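B-type Cna protein (Enterococcus faecium, PDB 6FWY) is of unknown function but, as the thioester domain of a cell-wall-anchored surface protein, may, like related domains, bind host targets covalently. Local coordinates at residues 223-235 / 268-280. Sequence-based numbering, arbitrary orientation.
Sequences KVPVTTPSGTLSF and KDSKSLSAKWTRA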
ATOM      1  N   LYS A 223       9.959  30.192  14.898  1.00 39.82           N
ATOM      2  CA  LYS A 223      10.584  31.425  15.372  1.00 40.16           C
ATOM      3  C   LYS A 223      10.121  31.762  16.777  1.00 39.59           C
ATOM      4  O   LYS A 223       8.929  31.830  17.034  1.00 40.04           O
ATOM      5  CB  LYS A 223      10.272  32.568  14.416  1.00 41.08           C
ATOM      6  CG  LYS A 223      10.741  32.287  12.999  1.00 41.96           C
ATOM      7  CD  LYS A 223      10.977  33.543  12.207  1.00 43.54           C
ATOM      8  CE  LYS A 223      11.449  33.204  10.807  1.00 44.45           C
ATOM      9  NZ  LYS A 223      11.868  34.376  10.016  1.00 46.59           N
ATOM     10  N   VAL A 224      11.075  31.975  17.672  1.00 39.43           N
ATOM     11  CA  VAL A 224      10.823  32.217  19.089  1.00 39.68           C
ATOM     12  C   VAL A 224      11.400  33.597  19.387  1.00 39.68           C
ATOM     13  O   VAL A 224      12.580  33.817  19.139  1.00 39.23           O
ATOM     14  CB  VAL A 224      11.503  31.139  19.975  1.00 39.78           C
ATOM     15  CG1 VAL A 224      11.300  31.426  21.463  1.00 40.15           C
ATOM     16  CG2 VAL A 224      10.971  29.746  19.627  1.00 39.57           C
ATOM     17  N   PRO A 225      10.576  34.532  19.903  1.00 40.24           N
ATOM     18  CA  PRO A 225      11.110  35.885  20.162  1.00 40.97           C
ATOM     19  C   PRO A 225      12.335  35.883  21.079  1.00 41.02           C
ATOM     20  O   PRO A 225      12.361  35.145  22.072  1.00 40.67           O
ATOM     21  CB  PRO A 225       9.933  36.601  20.823  1.00 41.18           C
ATOM     22  CG  PRO A 225       8.724  35.888  20.365  1.00 41.12           C
ATOM     23  CD  PRO A 225       9.132  34.447  20.216  1.00 40.67           C
ATOM     24  N   VAL A 226      13.347  36.688  20.743  1.00 41.25           N
ATOM     25  CA  VAL A 226      14.571  36.762  21.572  1.00 41.54           C
ATOM     26  C   VAL A 226      14.312  37.316  22.981  1.00 41.61           C
ATOM     27  O   VAL A 226      15.154  37.213  23.851  1.00 42.53           O
ATOM     28  CB  VAL A 226      15.732  37.544  20.892  1.00 42.15           C
ATOM     29  CG1 VAL A 226      16.157  36.862  19.588  1.00 41.94           C
ATOM     30  CG2 VAL A 226      15.389  39.013  20.656  1.00 42.53           C
ATOM     31  N   THR A 227      13.147  37.909  23.204  1.00 42.51           N
ATOM     32  CA  THR A 227      12.686  38.293  24.547  1.00 43.24           C
ATOM     33  C   THR A 227      12.241  37.127  25.431  1.00 43.66           C
ATOM     34  O   THR A 227      12.083  37.292  26.641  1.00 44.36           O
ATOM     35  CB  THR A 227      11.569  39.367  24.485  1.00 44.05           C
ATOM     36  OG1 THR A 227      10.573  39.016  23.508  1.00 44.34           O
ATOM     37  CG2 THR A 227      12.165  40.688  24.050  1.00 44.04           C
ATOM     38  N   THR A 228      12.053  35.946  24.841  1.00 43.11           N
ATOM     39  CA  THR A 228      11.587  34.785  25.574  1.00 42.92           C
ATOM     40  C   THR A 228      12.651  34.340  26.582  1.00 43.42           C
ATOM     41  O   THR A 228      13.830  34.242  26.219  1.00 44.05           O
ATOM     42  CB  THR A 228      11.282  33.639  24.597  1.00 42.70           C
ATOM     43  OG1 THR A 228      10.392  34.113  23.588  1.00 42.61           O
ATOM     44  CG2 THR A 228      10.658  32.439  25.307  1.00 42.85           C
ATOM     45  N   PRO A 229      12.247  34.067  27.843  1.00 44.11           N
ATOM     46  CA  PRO A 229      13.154  33.472  28.833  1.00 44.85           C
ATOM     47  C   PRO A 229      13.824  32.180  28.343  1.00 44.58           C
ATOM     48  O   PRO A 229      13.198  31.388  27.649  1.00 43.49           O
ATOM     49  CB  PRO A 229      12.230  33.176  30.014  1.00 45.95           C
ATOM     50  CG  PRO A 229      11.126  34.171  29.904  1.00 46.01           C
ATOM     51  CD  PRO A 229      10.938  34.405  28.438  1.00 44.73           C
ATOM     52  N   SER A 230      15.092  31.996  28.703  1.00 45.22           N
ATOM     53  CA  SER A 230      15.873  30.834  28.274  1.00 45.71           C
ATOM     54  C   SER A 230      15.116  29.541  28.528  1.00 45.89           C
ATOM     55  O   SER A 230      14.509  29.375  29.586  1.00 46.74           O
ATOM     56  CB  SER A 230      17.211  30.784  29.003  1.00 47.00           C
ATOM     57  OG  SER A 230      17.989  31.943  28.710  1.00 46.36           O
ATOM     58  N   GLY A 231      15.104  28.645  27.552  1.00 44.98           N
ATOM     59  CA  GLY A 231      14.381  27.392  27.722  1.00 45.74           C
ATOM     60  C   GLY A 231      14.254  26.539  26.472  1.00 44.85           C
ATOM     61  O   GLY A 231      15.031  26.670  25.518  1.00 44.17           O
ATOM     62  N   THR A 232      13.264  25.656  26.500  1.00 44.54           N
ATOM     63  CA  THR A 232      13.059  24.685  25.446  1.00 43.84           C
ATOM     64  C   THR A 232      11.590  24.561  25.065  1.00 43.22           C
ATOM     65  O   THR A 232      10.684  24.863  25.842  1.00 43.73           O
ATOM     66  CB  THR A 232      13.545  23.283  25.862  1.00 44.36           C
ATOM     67  OG1 THR A 232      12.812  22.857  27.014  1.00 44.88           O
ATOM     68  CG2 THR A 232      15.042  23.283  26.184  1.00 45.50           C
ATOM     69  N   LEU A 233      11.396  24.058  23.860  1.00 42.29           N
ATOM     70  CA  LEU A 233      10.101  23.767  23.295  1.00 42.03           C
ATOM     71  C   LEU A 233      10.217  22.381  22.673  1.00 41.63           C
ATOM     72  O   LEU A 233      11.239  22.066  22.074  1.00 40.90           O
ATOM     73  CB  LEU A 233       9.834  24.800  22.201  1.00 41.82           C
ATOM     74  CG  LEU A 233       8.630  24.651  21.312  1.00 41.72           C
ATOM     75  CD1 LEU A 233       7.368  24.666  22.176  1.00 42.79           C
ATOM     76  CD2 LEU A 233       8.630  25.817  20.338  1.00 41.46           C
ATOM     77  N   SER A 234       9.188  21.554  22.800  1.00 41.83           N
ATOM     78  CA  SER A 234       9.186  20.251  22.133  1.00 41.81           C
ATOM     79  C   SER A 234       7.937  20.075  21.285  1.00 40.94           C
ATOM     80  O   SER A 234       6.885  20.603  21.602  1.00 40.96           O
ATOM     81  CB  SER A 234       9.364  19.111  23.148  1.00 43.21           C
ATOM     82  OG  SER A 234       8.266  19.033  24.037  1.00 44.43           O
ATOM     83  N   PHE A 235       8.070  19.343  20.184  1.00 40.47           N
ATOM     84  CA  PHE A 235       6.937  19.059  19.292  1.00 39.72           C
ATOM     85  C   PHE A 235       7.142  17.785  18.479  1.00 39.52           C
ATOM     86  O   PHE A 235       8.229  17.204  18.476  1.00 39.75           O
ATOM     87  CB  PHE A 235       6.672  20.252  18.357  1.00 39.13           C
ATOM     88  CG  PHE A 235       7.734  20.478  17.309  1.00 38.89           C
ATOM     89  CD1 PHE A 235       8.887  21.187  17.602  1.00 39.60           C
ATOM     90  CD2 PHE A 235       7.562  20.002  16.018  1.00 38.94           C
ATOM     91  CE1 PHE A 235       9.873  21.388  16.632  1.00 40.03           C
ATOM     92  CE2 PHE A 235       8.530  20.200  15.037  1.00 39.29           C
ATOM     93  CZ  PHE A 235       9.687  20.894  15.343  1.00 39.96           C
ATOM     94  N   LYS A 268       0.644   9.089  10.580  1.00 35.77           N
ATOM     95  CA  LYS A 268       1.880   8.589  11.147  1.00 36.33           C
ATOM     96  C   LYS A 268       2.721   9.692  11.768  1.00 36.18           C
ATOM     97  O   LYS A 268       2.953  10.717  11.137  1.00 36.77           O
ATOM     98  CB  LYS A 268       2.710   7.875  10.080  1.00 36.67           C
ATOM     99  CG  LYS A 268       3.917   7.111  10.647  1.00 37.28           C
ATOM    100  CD  LYS A 268       4.420   6.079   9.649  1.00 38.21           C
ATOM    101  CE  LYS A 268       5.656   5.387  10.169  1.00 39.31           C
ATOM    102  NZ  LYS A 268       5.704   4.046   9.510  1.00 40.88           N
ATOM    103  N   ASP A 269       3.185   9.456  12.993  1.00 36.82           N
ATOM    104  CA  ASP A 269       3.982  10.417  13.753  1.00 37.50           C
ATOM    105  C   ASP A 269       5.457  10.432  13.367  1.00 37.85           C
ATOM    106  O   ASP A 269       6.040   9.390  13.065  1.00 37.48           O
ATOM    107  CB  ASP A 269       3.915  10.122  15.257  1.00 39.28           C
ATOM    108  CG  ASP A 269       2.600  10.537  15.882  1.00 39.85           C
ATOM    109  OD1 ASP A 269       1.738  11.072  15.174  1.00 39.78           O
ATOM    110  OD2 ASP A 269       2.432  10.352  17.109  1.00 41.74           O
ATOM    111  N   SER A 270       6.050  11.624  13.429  1.00 37.56           N
ATOM    112  CA  SER A 270       7.490  11.798  13.429  1.00 37.98           C
ATOM    113  C   SER A 270       8.022  11.440  14.813  1.00 38.61           C
ATOM    114  O   SER A 270       7.253  11.195  15.731  1.00 38.29           O
ATOM    115  CB  SER A 270       7.831  13.277  13.154  1.00 37.70           C
ATOM    116  OG  SER A 270       7.508  14.092  14.271  1.00 36.86           O
ATOM    117  N   LYS A 271       9.332  11.507  14.969  1.00 39.22           N
ATOM    118  CA  LYS A 271       9.918  11.571  16.300  1.00 41.09           C
ATOM    119  C   LYS A 271       9.639  12.906  17.020  1.00 40.93           C
ATOM    120  O   LYS A 271       9.185  13.881  16.416  1.00 40.44           O
ATOM    121  CB  LYS A 271      11.433  11.376  16.212  1.00 42.97           C
ATOM    122  CG  LYS A 271      11.848  10.043  15.612  1.00 43.49           C
ATOM    123  CD  LYS A 271      13.227  10.126  14.972  1.00 45.21           C
ATOM    124  CE  LYS A 271      13.580   8.799  14.309  1.00 46.72           C
ATOM    125  NZ  LYS A 271      15.045   8.574  14.424  1.00 49.33           N
ATOM    126  N   SER A 272       9.922  12.925  18.312  1.00 41.93           N
ATOM    127  CA  SER A 272       9.868  14.120  19.123  1.00 42.65           C
ATOM    128  C   SER A 272      11.106  14.987  18.873  1.00 43.35           C
ATOM    129  O   SER A 272      12.223  14.485  18.859  1.00 45.52           O
ATOM    130  CB  SER A 272       9.791  13.744  20.601  1.00 44.03           C
ATOM    131  OG  SER A 272       9.652  14.913  21.411  1.00 44.47           O
ATOM    132  N   LEU A 273      10.889  16.278  18.672  1.00 42.76           N
ATOM    133  CA  LEU A 273      11.963  17.254  18.434  1.00 43.16           C
ATOM    134  C   LEU A 273      11.947  18.323  19.497  1.00 42.90           C
ATOM    135  O   LEU A 273      10.886  18.641  20.010  1.00 42.64           O
ATOM    136  CB  LEU A 273      11.751  17.905  17.070  1.00 42.38           C
ATOM    137  CG  LEU A 273      11.833  16.903  15.915  1.00 42.49           C
ATOM    138  CD1 LEU A 273      10.615  16.978  15.022  1.00 41.59           C
ATOM    139  CD2 LEU A 273      13.114  17.145  15.137  1.00 43.47           C
ATOM    140  N   SER A 274      13.117  18.856  19.832  1.00 44.06           N
ATOM    141  CA  SER A 274      13.255  20.007  20.742  1.00 44.03           C
ATOM    142  C   SER A 274      14.004  21.162  20.093  1.00 43.58           C
ATOM    143  O   SER A 274      15.002  20.946  19.419  1.00 44.08           O
ATOM    144  CB  SER A 274      14.010  19.626  22.029  1.00 45.85           C
ATOM    145  OG  SER A 274      13.290  18.662  22.759  1.00 47.55           O
ATOM    146  N   ALA A 275      13.502  22.374  20.307  1.00 42.86           N
ATOM    147  CA  ALA A 275      14.209  23.608  19.993  1.00 42.69           C
ATOM    148  C   ALA A 275      14.658  24.183  21.328  1.00 43.26           C
ATOM    149  O   ALA A 275      13.875  24.225  22.275  1.00 42.64           O
ATOM    150  CB  ALA A 275      13.283  24.602  19.277  1.00 42.19           C
ATOM    151  N   LYS A 276      15.905  24.632  21.402  1.00 44.04           N
ATOM    152  CA  LYS A 276      16.461  25.209  22.624  1.00 44.45           C
ATOM    153  C   LYS A 276      17.045  26.588  22.309  1.00 44.34           C
ATOM    154  O   LYS A 276      17.643  26.770  21.264  1.00 44.64           O
ATOM    155  CB  LYS A 276      17.518  24.263  23.189  1.00 46.17           C
ATOM    156  CG  LYS A 276      18.237  24.765  24.434  1.00 47.68           C
ATOM    157  CD  LYS A 276      19.016  23.645  25.136  1.00 49.54           C
ATOM    158  CE  LYS A 276      20.346  24.091  25.753  1.00 51.08           C
ATOM    159  NZ  LYS A 276      20.254  25.235  26.713  1.00 51.42           N
ATOM    160  N   TRP A 277      16.873  27.551  23.224  1.00 44.15           N
ATOM    161  CA  TRP A 277      17.415  28.906  23.074  1.00 43.87           C
ATOM    162  C   TRP A 277      17.840  29.487  24.421  1.00 45.04           C
ATOM    163  O   TRP A 277      17.340  29.087  25.476  1.00 44.84           O
ATOM    164  CB  TRP A 277      16.372  29.831  22.426  1.00 42.71           C
ATOM    165  CG  TRP A 277      15.158  29.967  23.274  1.00 42.44           C
ATOM    166  CD1 TRP A 277      14.933  30.911  24.248  1.00 42.71           C
ATOM    167  CD2 TRP A 277      14.024  29.097  23.288  1.00 42.05           C
ATOM    168  NE1 TRP A 277      13.722  30.685  24.851  1.00 42.93           N
ATOM    169  CE2 TRP A 277      13.141  29.576  24.286  1.00 42.08           C
ATOM    170  CE3 TRP A 277      13.664  27.951  22.551  1.00 41.91           C
ATOM    171  CZ2 TRP A 277      11.915  28.963  24.558  1.00 41.92           C
ATOM    172  CZ3 TRP A 277      12.445  27.338  22.824  1.00 41.43           C
ATOM    173  CH2 TRP A 277      11.582  27.851  23.816  1.00 42.16           C
ATOM    174  N   THR A 278      18.739  30.468  24.370  1.00 45.84           N
ATOM    175  CA  THR A 278      19.171  31.195  25.562  1.00 46.80           C
ATOM    176  C   THR A 278      18.922  32.687  25.351  1.00 46.31           C
ATOM    177  O   THR A 278      19.278  33.238  24.316  1.00 45.74           O
ATOM    178  CB  THR A 278      20.653  30.903  25.899  1.00 48.49           C
ATOM    179  OG1 THR A 278      21.487  31.231  24.790  1.00 49.42           O
ATOM    180  CG2 THR A 278      20.842  29.442  26.208  1.00 49.22           C
ATOM    181  N   ARG A 279      18.292  33.326  26.332  1.00 46.40           N
ATOM    182  CA  ARG A 279      17.988  34.747  26.269  1.00 46.09           C
ATOM    183  C   ARG A 279      19.281  35.536  26.421  1.00 47.13           C
ATOM    184  O   ARG A 279      20.078  35.289  27.352  1.00 48.53           O
ATOM    185  CB  ARG A 279      17.031  35.160  27.395  1.00 46.05           C
ATOM    186  CG  ARG A 279      16.639  36.624  27.373  1.00 45.69           C
ATOM    187  CD  ARG A 279      15.407  36.915  28.212  1.00 46.00           C
ATOM    188  NE  ARG A 279      15.010  38.311  28.099  1.00 46.03           N
ATOM    189  CZ  ARG A 279      13.948  38.867  28.692  1.00 46.78           C
ATOM    190  NH1 ARG A 279      13.125  38.156  29.461  1.00 47.79           N
ATOM    191  NH2 ARG A 279      13.700  40.170  28.515  1.00 47.23           N
ATOM    192  N   ALA A 280      19.465  36.511  25.542  1.00 47.04           N
ATOM    193  CA  ALA A 280      20.623  37.398  25.596  1.00 48.24           C
ATOM    194  C   ALA A 280      20.529  38.300  26.819  1.00 49.40           C
ATOM    195  O   ALA A 280      19.443  38.604  27.324  1.00 50.20           O
ATOM    196  CB  ALA A 280      20.719  38.240  24.318  1.00 47.66           C
ATOM    197  OXT ALA A 280      21.545  38.755  27.342  1.00 51.09           O
TER
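Trp277 lies flat between Gly231 and Val224 at one end of a beta sandwich, where the chain crosses from strand 218-225 in one sheet to strand 231-250 in the other. Strand 231-235 pairs with 273-277 as the antiparallel arms of a long hairpin, and Trp277, Ala275, Leu273, Leu233 and Phe235 face the second sheet. With CG of Trp277 between its backbone N and carbonyl carbon (chi1 62°), the indole folds back across the neighbouring strand. Gly231 is fully extended (phi 171°, psi -159°), a conformation that suits glycine, and its carbonyl O sits 3.4 Å above the Trp277 ring plane, over the centre. Over the opposite face comes Val224 CG1, a CH-pi contact 3.9 Å from the centroid of the six-membered ring of Trp277, while Leu233 CB meets the ring edge in plane. The indole nitrogen is satisfied by the connecting loop: Trp277 NE1 donates to Pro229 O over 2.9 Å, in a bent bond with the donor above the carbonyl plane. Thr228 turns its methyl to the indole, leaving its hydroxyl to bond Pro225 O, which also accepts Thr228 N in a type I turn.

Farther along the sheet, Phe235 takes Leu273 CB over one face, offset toward the rim, and Leu273 CD1 reaches Phe235 CE2 at 3.8 Å. Tyr177 of the facing sheet meets the Phe235 ring edge-to-face, and Ala275, on the same face, touches Phe175 and Tyr177 of strand 172-181.

Beyond the last strand pair, the extended Arg279 chain runs along the loop and lays one guanidinium face against Thr227 O without a hydrogen bond. The backbone of Arg279 is held instead by its N, which donates to Ser230 OG at 2.8 Å in a nearly straight bond.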